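PDB 2GH9: maltose/maltodextrin-binding protein from Thermus thermophilus, which binds maltotriose and, as a periplasmic binding protein of the maltose/maltodextrin type, probably delivers such sugars to a membrane transporter. Local coordinates for residues W6-G11 and V59-H64; G74-V79 and G270-A275; E113-I118 and D155-F160. One frame throughout, in Å; residues are numbered along the deposited sequence.

Contact 1: residues W6-G11 and V59-H64; sequences WTHFGG and VVTVPH. With GLC (alpha-D-glucopyranose), chain B.
His8 reaches Thr61 just past the end of strand 3-7, beside strand 58-63, which runs parallel to it in the sheet of one lobe of the periplasmic binding protein fold, at the sugar pocket. The imidazole is used at both nitrogens. ND1 hydrogen-bonds O2 of the chain B glucose at 2.8 Å, with either partner able to donate. NE2, 2.7 Å from Thr61 O, donates a weak bond, bent to 121° at the hydrogen. Both oxygens lie at the ring edge, near its plane, so the imidazole spans sugar and backbone. Phe39 meets the imidazole edge-to-face, and glucose is also held by Arg305.

The second shell is Thr7 and Phe9. With CG of His8 between the backbone N and the carbonyl carbon (chi1 53°), the imidazole is set so that Phe9 CD1 lies 3.8 Å above one of its faces, toward the rim. Thr7 OG1 donates to Val60 O at 2.6 Å, nearly along the C=O axis (168°), and accepts from Phe9 N at 3.1 Å, an ST turn spanning His8. OG1 and Val60 O both lie over one face of the Phe9 ring, toward its rim, while CE2 packs on Val60 CG1 at 3.9 Å. Thr61 OG1 approaches the edge of the same ring, 3.4 Å from Phe9 CZ, but its stronger partner is Gln269.

Farther out, Trp6 and Val59 form the parallel bridge, and Trp6 O accepts from Val60 N at 3.1 Å. Val60 marks a corner in the chain, followed by a cis peptide bond; Thr61 N, buried here, has no hydrogen-bonding partner in the model.

Contact 2: residues G74-V79 and G270-A275; sequences GVLEPV and GVVVNA
Leu76 and Asn274 form a single backbone bridge between a loop without regular structure and the end of a strand, and two nearly straight bonds define it. Glu77 N donates to Val273 O at 2.8 Å (170°), and Ala275 N donates to Val75 O at 3.0 Å (176°), approaching from above the carbonyl plane.

The tight part combines these two backbone bonds with apolar contacts. The CB of Leu76 points away from the strand, yet CD2 turns back onto Val272, 3.8 Å from its CB and about as near both methyls. Glu77 CB rests 3.9 Å from Val273 CG1, and the CB of Ala275, the most covered residue here, meets Val75 O and Leu76 O. The looser side is Gly74, partly exposed and little covered, which touches through its O, 3.5 Å from Ala275 CB. Contact is also indirect where a water donates to Glu77 O at 2.6 Å and accepts from Val273 N. The carboxylate of Glu77 binds Tyr82 and forms a salt bridge with Lys280.

Gly74 follows helix 67-72 with positive phi, in a Schellman motif. Beyond it, Val75 packs on Phe46 of helix 39-49, Leu76 meets Met106 of strand 104-113, and Val272 lies against Val59 and Val62 of strand 58-63.

Contact 3: residues E113-I118 and D155-F160; sequences ESVALI and DPYFNF. With GLC (alpha-D-glucopyranose), chain C; GLC (alpha-D-glucopyranose), chain D.
Glu113 faces Tyr157 across a water at the wall of the maltotriose pocket. The water donates to Glu113 OE2 at 2.8 Å and is hydrogen-bonded to Tyr157 OH at 2.6 Å and to O3 of the chain C glucose, the middle unit of the trisaccharide. OE2 also accepts directly from O2 of that glucose, at 2.7 Å. The carboxylate is held further by Arg305, salt-bridged to OE1, and by Gln269 NE2, hydrogen-bonded to OE2.

The CB of Ser114 points away from the helix segment, and OG donates to Val115 O. Val115 carries the protein-to-protein packing through a single methyl. CG1 lies over the face of Phe158, 4.2 Å from the ring centroid and 25° off the normal, a CH-pi contact displaced toward the rim. The same methyl touches Tyr157 CE2 at 3.9 Å. Beyond it, strand 116-120 runs on into the second sheet.

The helix side supplies the rest of the sugar site. The CB of Tyr157 points past 113-118, but with CG anti to the backbone N (chi1 175°) the ring is brought nearer to it. C4 of the middle glucose stands 3.8 Å above the ring centre. An alanine here would probably leave that glucose without its aromatic floor, Val115 CG1 with a single ring to pack on, and the water short of one partner. Asp155, the N-cap of helix 156-166, accepts from O6 of the chain D glucose through OD1 and from O6 of the middle glucose through OD2, each at 2.7 Å. Two carboxylates accepting sugar hydroxyls while an aromatic ring covers a sugar face is classic carbohydrate recognition; three charges near the ligand, including Arg305, would probably polarise those hydroxyls.

From the N terminus, strand 3-7 opens contact 1, which closes when strand 58-63 returns beside it. Contact 2 opens next, at 74-79, and stays open until 270-275; contact 3, joining 113-118 to 155-160, is nested within that long loop, and no two contacts cross. Contacts 1 and 2 share one sheet through strands 58-63 and 265-273, with Val62 N to Gly270 O at 2.9 Å a probable hydrogen bond. Contact 3 begins where strand 104-113 leaves this first sheet, passes into strand 116-120 of the second and joins that crossing to helix 156-166, consistent with a two-lobed binding-protein fold. Contacts 1 and 3 come no nearer than about 5 Å between atoms, and the trisaccharide touches both.

Contact 1: residues W6-G11 and V59-H64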
loop_
_atom_site.group_PDB
_atom_site.type_symbol
_atom_site.label_atom_id
_atom_site.label_comp_id
_atom_site.label_asym_id
_atom_site.label_seq_id
_atom_site.Cartn_x
_atom_site.Cartn_y
_atom_site.Cartn_z
ATOM N N TRP A 6 11.306 -13.679 -4.420
ATOM C CA TRP A 6 10.956 -13.149 -3.097
ATOM C C TRP A 6 9.556 -12.579 -3.132
ATOM O O TRP A 6 9.219 -11.838 -4.068
ATOM C CB TRP A 6 11.931 -12.060 -2.677
ATOM C CG TRP A 6 13.242 -12.586 -2.237
ATOM C CD1 TRP A 6 13.577 -13.892 -2.021
ATOM C CD2 TRP A 6 14.398 -11.814 -1.926
ATOM N NE1 TRP A 6 14.884 -13.983 -1.627
ATOM C CE2 TRP A 6 15.409 -12.718 -1.542
ATOM C CE3 TRP A 6 14.685 -10.440 -1.955
ATOM C CZ2 TRP A 6 16.688 -12.296 -1.170
ATOM C CZ3 TRP A 6 15.950 -10.022 -1.589
ATOM C CH2 TRP A 6 16.944 -10.953 -1.200
ATOM N N THR A 7 8.744 -12.931 -2.133
ATOM C CA THR A 7 7.385 -12.381 -2.026
ATOM C C THR A 7 6.984 -12.070 -0.584
ATOM O O THR A 7 7.396 -12.764 0.339
ATOM C CB THR A 7 6.331 -13.359 -2.632
ATOM O OG1 THR A 7 5.062 -12.719 -2.676
ATOM C CG2 THR A 7 6.232 -14.646 -1.829
ATOM N N HIS A 8 6.153 -11.046 -0.422
ATOM C CA HIS A 8 5.544 -10.690 0.872
ATOM C C HIS A 8 4.106 -11.197 0.986
ATOM O O HIS A 8 3.386 -10.904 1.960
ATOM C CB HIS A 8 5.582 -9.179 1.123
ATOM C CG HIS A 8 5.007 -8.338 0.018
ATOM N ND1 HIS A 8 3.684 -7.945 -0.014
ATOM C CD2 HIS A 8 5.596 -7.749 -1.055
ATOM C CE1 HIS A 8 3.475 -7.190 -1.079
ATOM N NE2 HIS A 8 4.626 -7.033 -1.714
ATOM N N PHE A 9 3.689 -11.976 -0.006
ATOM C CA PHE A 9 2.351 -12.503 -0.026
ATOM C C PHE A 9 2.192 -13.617 1.019
ATOM O O PHE A 9 3.130 -14.370 1.318
ATOM C CB PHE A 9 1.997 -13.085 -1.408
ATOM C CG PHE A 9 1.986 -12.089 -2.531
ATOM C CD1 PHE A 9 2.044 -10.719 -2.305
ATOM C CD2 PHE A 9 1.909 -12.539 -3.840
ATOM C CE1 PHE A 9 2.033 -9.831 -3.347
ATOM C CE2 PHE A 9 1.894 -11.659 -4.888
ATOM C CZ PHE A 9 1.939 -10.300 -4.645
ATOM N N GLY A 10 0.982 -13.712 1.556
ATOM C CA GLY A 10 0.575 -14.847 2.366
ATOM C C GLY A 10 -0.793 -15.289 1.944
ATOM O O GLY A 10 -1.380 -14.721 1.015
ATOM N N GLY A 11 -1.275 -16.348 2.593
ATOM C CA GLY A 11 -2.621 -16.812 2.416
ATOM C C GLY A 11 -2.949 -17.190 0.987
ATOM O O GLY A 11 -2.099 -17.748 0.276
ATOM N N VAL A 59 11.103 -10.073 -7.743
ATOM C CA VAL A 59 10.277 -9.778 -6.564
ATOM C C VAL A 59 8.870 -9.636 -7.080
ATOM O O VAL A 59 8.622 -8.834 -7.980
ATOM C CB VAL A 59 10.680 -8.492 -5.812
ATOM C CG1 VAL A 59 9.887 -8.382 -4.479
ATOM C CG2 VAL A 59 12.161 -8.464 -5.517
ATOM N N VAL A 60 7.986 -10.482 -6.560
ATOM C CA VAL A 60 6.549 -10.444 -6.821
ATOM C C VAL A 60 5.837 -10.186 -5.481
ATOM O O VAL A 60 5.650 -11.124 -4.694
ATOM C CB VAL A 60 6.081 -11.779 -7.384
ATOM C CG1 VAL A 60 4.583 -11.741 -7.658
ATOM C CG2 VAL A 60 6.868 -12.141 -8.668
ATOM N N THR A 61 5.424 -8.958 -5.164
ATOM C CA THR A 61 5.604 -7.726 -5.921
ATOM C C THR A 61 6.246 -6.673 -5.009
ATOM O O THR A 61 6.326 -6.850 -3.783
ATOM C CB THR A 61 4.241 -7.174 -6.385
ATOM O OG1 THR A 61 3.290 -7.260 -5.299
ATOM C CG2 THR A 61 3.725 -7.968 -7.624
ATOM N N VAL A 62 6.687 -5.573 -5.603
ATOM C CA VAL A 62 7.116 -4.409 -4.839
ATOM C C VAL A 62 6.137 -3.260 -5.038
ATOM O O VAL A 62 5.558 -3.122 -6.111
ATOM C CB VAL A 62 8.548 -3.908 -5.262
ATOM C CG1 VAL A 62 9.614 -5.005 -5.034
ATOM C CG2 VAL A 62 8.556 -3.350 -6.749
ATOM N N PRO A 63 5.981 -2.397 -4.012
ATOM C CA PRO A 63 5.194 -1.180 -4.176
ATOM C C PRO A 63 6.016 -0.172 -4.955
ATOM O O PRO A 63 7.244 -0.146 -4.848
ATOM C CB PRO A 63 4.973 -0.699 -2.731
ATOM C CG PRO A 63 6.189 -1.176 -2.025
ATOM C CD PRO A 63 6.563 -2.491 -2.667
ATOM N N HIS A 64 5.345 0.639 -5.743
ATOM C CA HIS A 64 6.031 1.581 -6.625
ATOM C C HIS A 64 6.841 2.681 -5.958
ATOM O O HIS A 64 7.705 3.270 -6.601
ATOM C CB HIS A 64 5.050 2.186 -7.606
ATOM C CG HIS A 64 4.206 3.294 -7.049
ATOM N ND1 HIS A 64 2.931 3.089 -6.568
ATOM C CD2 HIS A 64 4.433 4.632 -6.964
ATOM C CE1 HIS A 64 2.411 4.253 -6.207
ATOM N NE2 HIS A 64 3.305 5.204 -6.426
HETATM C C1 GLC B . 1.688 -7.537 3.650
HETATM C C2 GLC B . 0.979 -7.141 2.356
HETATM C C3 GLC B . 1.421 -5.752 1.938
HETATM C C4 GLC B . 1.131 -4.759 3.074
HETATM C C5 GLC B . 1.840 -5.177 4.372
HETATM C C6 GLC B . 1.413 -4.291 5.558
HETATM O O1 GLC B . 3.071 -7.729 3.362
HETATM O O2 GLC B . 1.226 -8.114 1.317
HETATM O O3 GLC B . 0.782 -5.334 0.720
HETATM O O4 GLC B . 1.695 -3.504 2.736
HETATM O O5 GLC B . 1.523 -6.537 4.663
HETATM O O6 GLC B . 2.028 -4.715 6.789
#

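Contact 2: residues G74-V79 and G270-A275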
loop_
_atom_site.group_PDB
_atom_site.type_symbol
_atom_site.label_atom_id
_atom_site.label_comp_id
_atom_site.label_asym_id
_atom_site.label_seq_id
_atom_site.Cartn_x
_atom_site.Cartn_y
_atom_site.Cartn_z
ATOM N N GLY A 74 20.820 0.614 -9.011
ATOM C CA GLY A 74 21.160 -0.161 -10.199
ATOM C C GLY A 74 20.600 -1.567 -10.177
ATOM O O GLY A 74 20.974 -2.385 -11.016
ATOM N N VAL A 75 19.671 -1.858 -9.253
ATOM C CA VAL A 75 19.311 -3.260 -8.989
ATOM C C VAL A 75 18.131 -3.770 -9.781
ATOM O O VAL A 75 17.831 -4.967 -9.717
ATOM C CB VAL A 75 19.089 -3.539 -7.469
ATOM C CG1 VAL A 75 20.390 -3.292 -6.714
ATOM C CG2 VAL A 75 17.892 -2.717 -6.895
ATOM N N LEU A 76 17.473 -2.879 -10.526
ATOM C CA LEU A 76 16.274 -3.221 -11.310
ATOM C C LEU A 76 16.624 -3.398 -12.781
ATOM O O LEU A 76 17.307 -2.564 -13.368
ATOM C CB LEU A 76 15.198 -2.123 -11.209
ATOM C CG LEU A 76 14.576 -1.802 -9.836
ATOM C CD1 LEU A 76 13.407 -0.823 -9.985
ATOM C CD2 LEU A 76 14.170 -3.046 -9.087
ATOM N N GLU A 77 16.148 -4.491 -13.369
ATOM C CA GLU A 77 16.248 -4.702 -14.811
ATOM C C GLU A 77 15.173 -3.868 -15.530
ATOM O O GLU A 77 13.964 -4.012 -15.262
ATOM C CB GLU A 77 16.155 -6.206 -15.145
ATOM C CG GLU A 77 16.146 -6.584 -16.649
ATOM C CD GLU A 77 17.473 -6.329 -17.391
ATOM O OE1 GLU A 77 18.478 -5.961 -16.760
ATOM O OE2 GLU A 77 17.503 -6.522 -18.622
ATOM N N PRO A 78 15.602 -2.965 -16.441
ATOM C CA PRO A 78 14.638 -2.336 -17.354
ATOM C C PRO A 78 13.880 -3.396 -18.161
ATOM O O PRO A 78 14.503 -4.298 -18.719
ATOM C CB PRO A 78 15.526 -1.493 -18.274
ATOM C CG PRO A 78 16.737 -1.225 -17.465
ATOM C CD PRO A 78 16.971 -2.486 -16.690
ATOM N N VAL A 79 12.549 -3.284 -18.226
ATOM C CA VAL A 79 11.728 -4.348 -18.795
ATOM C C VAL A 79 11.016 -3.982 -20.111
ATOM O O VAL A 79 10.372 -4.842 -20.732
ATOM C CB VAL A 79 10.699 -4.901 -17.746
ATOM C CG1 VAL A 79 11.432 -5.460 -16.545
ATOM C CG2 VAL A 79 9.692 -3.821 -17.306
ATOM N N GLY A 270 4.081 -4.055 -8.478
ATOM C CA GLY A 270 4.600 -4.565 -9.745
ATOM C C GLY A 270 5.696 -5.579 -9.577
ATOM O O GLY A 270 6.356 -5.668 -8.508
ATOM N N VAL A 271 5.890 -6.371 -10.629
ATOM C CA VAL A 271 6.951 -7.349 -10.643
ATOM C C VAL A 271 8.235 -6.677 -11.142
ATOM O O VAL A 271 8.222 -5.963 -12.168
ATOM C CB VAL A 271 6.621 -8.572 -11.541
ATOM C CG1 VAL A 271 7.767 -9.569 -11.492
ATOM C CG2 VAL A 271 5.255 -9.248 -11.127
ATOM N N VAL A 272 9.332 -6.900 -10.427
ATOM C CA VAL A 272 10.643 -6.388 -10.843
ATOM C C VAL A 272 11.614 -7.540 -11.005
ATOM O O VAL A 272 11.556 -8.548 -10.291
ATOM C CB VAL A 272 11.230 -5.316 -9.876
ATOM C CG1 VAL A 272 10.344 -4.045 -9.880
ATOM C CG2 VAL A 272 11.395 -5.900 -8.464
ATOM N N VAL A 273 12.498 -7.397 -11.981
ATOM C CA VAL A 273 13.505 -8.394 -12.236
ATOM C C VAL A 273 14.844 -7.844 -11.742
ATOM O O VAL A 273 15.124 -6.668 -11.893
ATOM C CB VAL A 273 13.499 -8.802 -13.748
ATOM C CG1 VAL A 273 14.713 -9.689 -14.091
ATOM C CG2 VAL A 273 12.213 -9.541 -14.068
ATOM N N ASN A 274 15.625 -8.706 -11.104
ATOM C CA ASN A 274 16.958 -8.386 -10.616
ATOM C C ASN A 274 17.921 -8.165 -11.788
ATOM O O ASN A 274 18.141 -9.080 -12.600
ATOM C CB ASN A 274 17.446 -9.543 -9.745
ATOM C CG ASN A 274 18.737 -9.250 -9.013
ATOM O OD1 ASN A 274 19.417 -8.275 -9.296
ATOM N ND2 ASN A 274 19.062 -10.090 -8.036
ATOM N N ALA A 275 18.501 -6.965 -11.867
ATOM C CA ALA A 275 19.469 -6.633 -12.920
ATOM C C ALA A 275 20.701 -7.557 -12.894
ATOM O O ALA A 275 21.407 -7.691 -13.894
ATOM C CB ALA A 275 19.898 -5.175 -12.796
HETATM O O HOH W 1 12.508 -4.815 -13.328
#

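Contact 3: residues E113-I118 and D155-F160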
loop_
_atom_site.group_PDB
_atom_site.type_symbol
_atom_site.label_atom_id
_atom_site.label_comp_id
_atom_site.label_asym_id
_atom_site.label_seq_id
_atom_site.Cartn_x
_atom_site.Cartn_y
_atom_site.Cartn_z
ATOM N N GLU A 113 -3.906 -0.590 -5.296
ATOM C CA GLU A 113 -4.418 -0.782 -3.958
ATOM C C GLU A 113 -4.449 0.537 -3.215
ATOM O O GLU A 113 -3.726 1.460 -3.536
ATOM C CB GLU A 113 -3.503 -1.735 -3.202
ATOM C CG GLU A 113 -2.056 -1.230 -3.092
ATOM C CD GLU A 113 -1.096 -2.275 -2.607
ATOM O OE1 GLU A 113 -1.495 -3.442 -2.611
ATOM O OE2 GLU A 113 0.050 -1.935 -2.194
ATOM N N SER A 114 -5.272 0.579 -2.178
ATOM C CA SER A 114 -5.268 1.687 -1.235
ATOM C C SER A 114 -5.912 1.187 0.031
ATOM O O SER A 114 -6.620 0.180 0.015
ATOM C CB SER A 114 -6.060 2.889 -1.793
ATOM O OG SER A 114 -7.453 2.735 -1.583
ATOM N N VAL A 115 -5.693 1.887 1.138
ATOM C CA VAL A 115 -6.521 1.646 2.307
ATOM C C VAL A 115 -7.923 2.202 2.099
ATOM O O VAL A 115 -8.183 3.059 1.240
ATOM C CB VAL A 115 -5.894 2.207 3.645
ATOM C CG1 VAL A 115 -4.577 1.491 3.934
ATOM C CG2 VAL A 115 -5.742 3.749 3.610
ATOM N N ALA A 116 -8.838 1.659 2.891
ATOM C CA ALA A 116 -10.235 2.053 2.892
ATOM C C ALA A 116 -10.886 1.581 4.207
ATOM O O ALA A 116 -10.310 0.800 4.969
ATOM C CB ALA A 116 -10.973 1.435 1.722
ATOM N N LEU A 117 -12.102 2.054 4.428
ATOM C CA LEU A 117 -12.920 1.608 5.525
ATOM C C LEU A 117 -13.525 0.265 5.114
ATOM O O LEU A 117 -14.400 0.198 4.244
ATOM C CB LEU A 117 -14.009 2.638 5.852
ATOM C CG LEU A 117 -14.957 2.185 6.971
ATOM C CD1 LEU A 117 -14.182 2.134 8.278
ATOM C CD2 LEU A 117 -16.161 3.088 7.055
ATOM N N ILE A 118 -13.015 -0.798 5.733
ATOM C CA ILE A 118 -13.523 -2.134 5.524
ATOM C C ILE A 118 -14.344 -2.485 6.774
ATOM O O ILE A 118 -13.841 -2.472 7.898
ATOM C CB ILE A 118 -12.409 -3.144 5.269
ATOM C CG1 ILE A 118 -11.433 -2.607 4.208
ATOM C CG2 ILE A 118 -13.004 -4.511 4.824
ATOM C CD1 ILE A 118 -10.177 -3.520 3.981
ATOM N N ASP A 155 1.436 3.788 11.807
ATOM C CA ASP A 155 1.972 3.719 10.440
ATOM C C ASP A 155 1.704 4.987 9.575
ATOM O O ASP A 155 0.566 5.396 9.402
ATOM C CB ASP A 155 1.407 2.456 9.785
ATOM C CG ASP A 155 2.132 2.060 8.503
ATOM O OD1 ASP A 155 2.147 2.877 7.579
ATOM O OD2 ASP A 155 2.640 0.913 8.407
ATOM N N PRO A 156 2.752 5.600 9.013
ATOM C CA PRO A 156 2.578 6.853 8.231
ATOM C C PRO A 156 1.749 6.725 6.920
ATOM O O PRO A 156 0.882 7.576 6.620
ATOM C CB PRO A 156 4.024 7.290 7.933
ATOM C CG PRO A 156 4.856 6.098 8.124
ATOM C CD PRO A 156 4.162 5.165 9.066
ATOM N N TYR A 157 2.011 5.666 6.162
ATOM C CA TYR A 157 1.143 5.274 5.019
ATOM C C TYR A 157 -0.357 5.165 5.376
ATOM O O TYR A 157 -1.206 5.726 4.693
ATOM C CB TYR A 157 1.642 3.941 4.457
ATOM C CG TYR A 157 0.808 3.322 3.356
ATOM C CD1 TYR A 157 1.069 3.609 2.042
ATOM C CD2 TYR A 157 -0.209 2.404 3.653
ATOM C CE1 TYR A 157 0.349 3.030 1.025
ATOM C CE2 TYR A 157 -0.953 1.832 2.660
ATOM C CZ TYR A 157 -0.662 2.140 1.323
ATOM O OH TYR A 157 -1.372 1.589 0.278
ATOM N N PHE A 158 -0.693 4.452 6.444
ATOM C CA PHE A 158 -2.113 4.281 6.829
ATOM C C PHE A 158 -2.787 5.610 7.189
ATOM O O PHE A 158 -3.977 5.826 6.917
ATOM C CB PHE A 158 -2.216 3.302 8.004
ATOM C CG PHE A 158 -2.188 1.867 7.597
ATOM C CD1 PHE A 158 -3.357 1.121 7.593
ATOM C CD2 PHE A 158 -1.011 1.261 7.224
ATOM C CE1 PHE A 158 -3.336 -0.198 7.224
ATOM C CE2 PHE A 158 -0.994 -0.059 6.837
ATOM C CZ PHE A 158 -2.154 -0.794 6.862
ATOM N N ASN A 159 -2.000 6.507 7.779
ATOM C CA ASN A 159 -2.464 7.824 8.213
ATOM C C ASN A 159 -2.434 8.932 7.165
ATOM O O ASN A 159 -2.985 10.001 7.415
ATOM C CB ASN A 159 -1.648 8.282 9.428
ATOM C CG ASN A 159 -2.072 7.592 10.681
ATOM O OD1 ASN A 159 -3.201 7.764 11.124
ATOM N ND2 ASN A 159 -1.200 6.772 11.237
ATOM N N PHE A 160 -1.801 8.704 6.009
ATOM C CA PHE A 160 -1.714 9.753 5.005
ATOM C C PHE A 160 -3.071 10.387 4.684
ATOM O O PHE A 160 -3.156 11.599 4.532
ATOM C CB PHE A 160 -1.025 9.312 3.710
ATOM C CG PHE A 160 -1.123 10.352 2.628
ATOM C CD1 PHE A 160 -0.419 11.547 2.742
ATOM C CD2 PHE A 160 -1.974 10.180 1.544
ATOM C CE1 PHE A 160 -0.526 12.520 1.771
ATOM C CE2 PHE A 160 -2.096 11.172 0.581
ATOM C CZ PHE A 160 -1.369 12.342 0.700
HETATM C C1 GLC C . 0.762 -2.415 2.638
HETATM C C2 GLC C . 0.976 -1.719 1.307
HETATM C C3 GLC C . 2.362 -1.036 1.303
HETATM C C4 GLC C . 2.588 -0.141 2.511
HETATM C C5 GLC C . 2.260 -0.897 3.796
HETATM C C6 GLC C . 2.324 0.036 5.011
HETATM O O2 GLC C . 0.929 -2.678 0.247
HETATM O O3 GLC C . 2.538 -0.302 0.111
HETATM O O4 GLC C . 3.956 0.314 2.535
HETATM O O5 GLC C . 0.943 -1.488 3.717
HETATM O O6 GLC C . 2.639 -0.668 6.215
HETATM C C1 GLC D . 4.091 1.715 2.321
HETATM C C2 GLC D . 5.273 1.877 1.384
HETATM C C3 GLC D . 6.558 1.448 2.074
HETATM C C4 GLC D . 6.697 2.201 3.390
HETATM C C5 GLC D . 5.462 2.040 4.289
HETATM C C6 GLC D . 5.516 2.893 5.565
HETATM O O2 GLC D . 5.072 1.105 0.185
HETATM O O3 GLC D . 7.674 1.719 1.232
HETATM O O4 GLC D . 7.868 1.717 4.046
HETATM O O5 GLC D . 4.292 2.425 3.561
HETATM O O6 GLC D . 4.608 2.350 6.530
HETATM O O HOH W 2 0.427 0.714 -1.317
#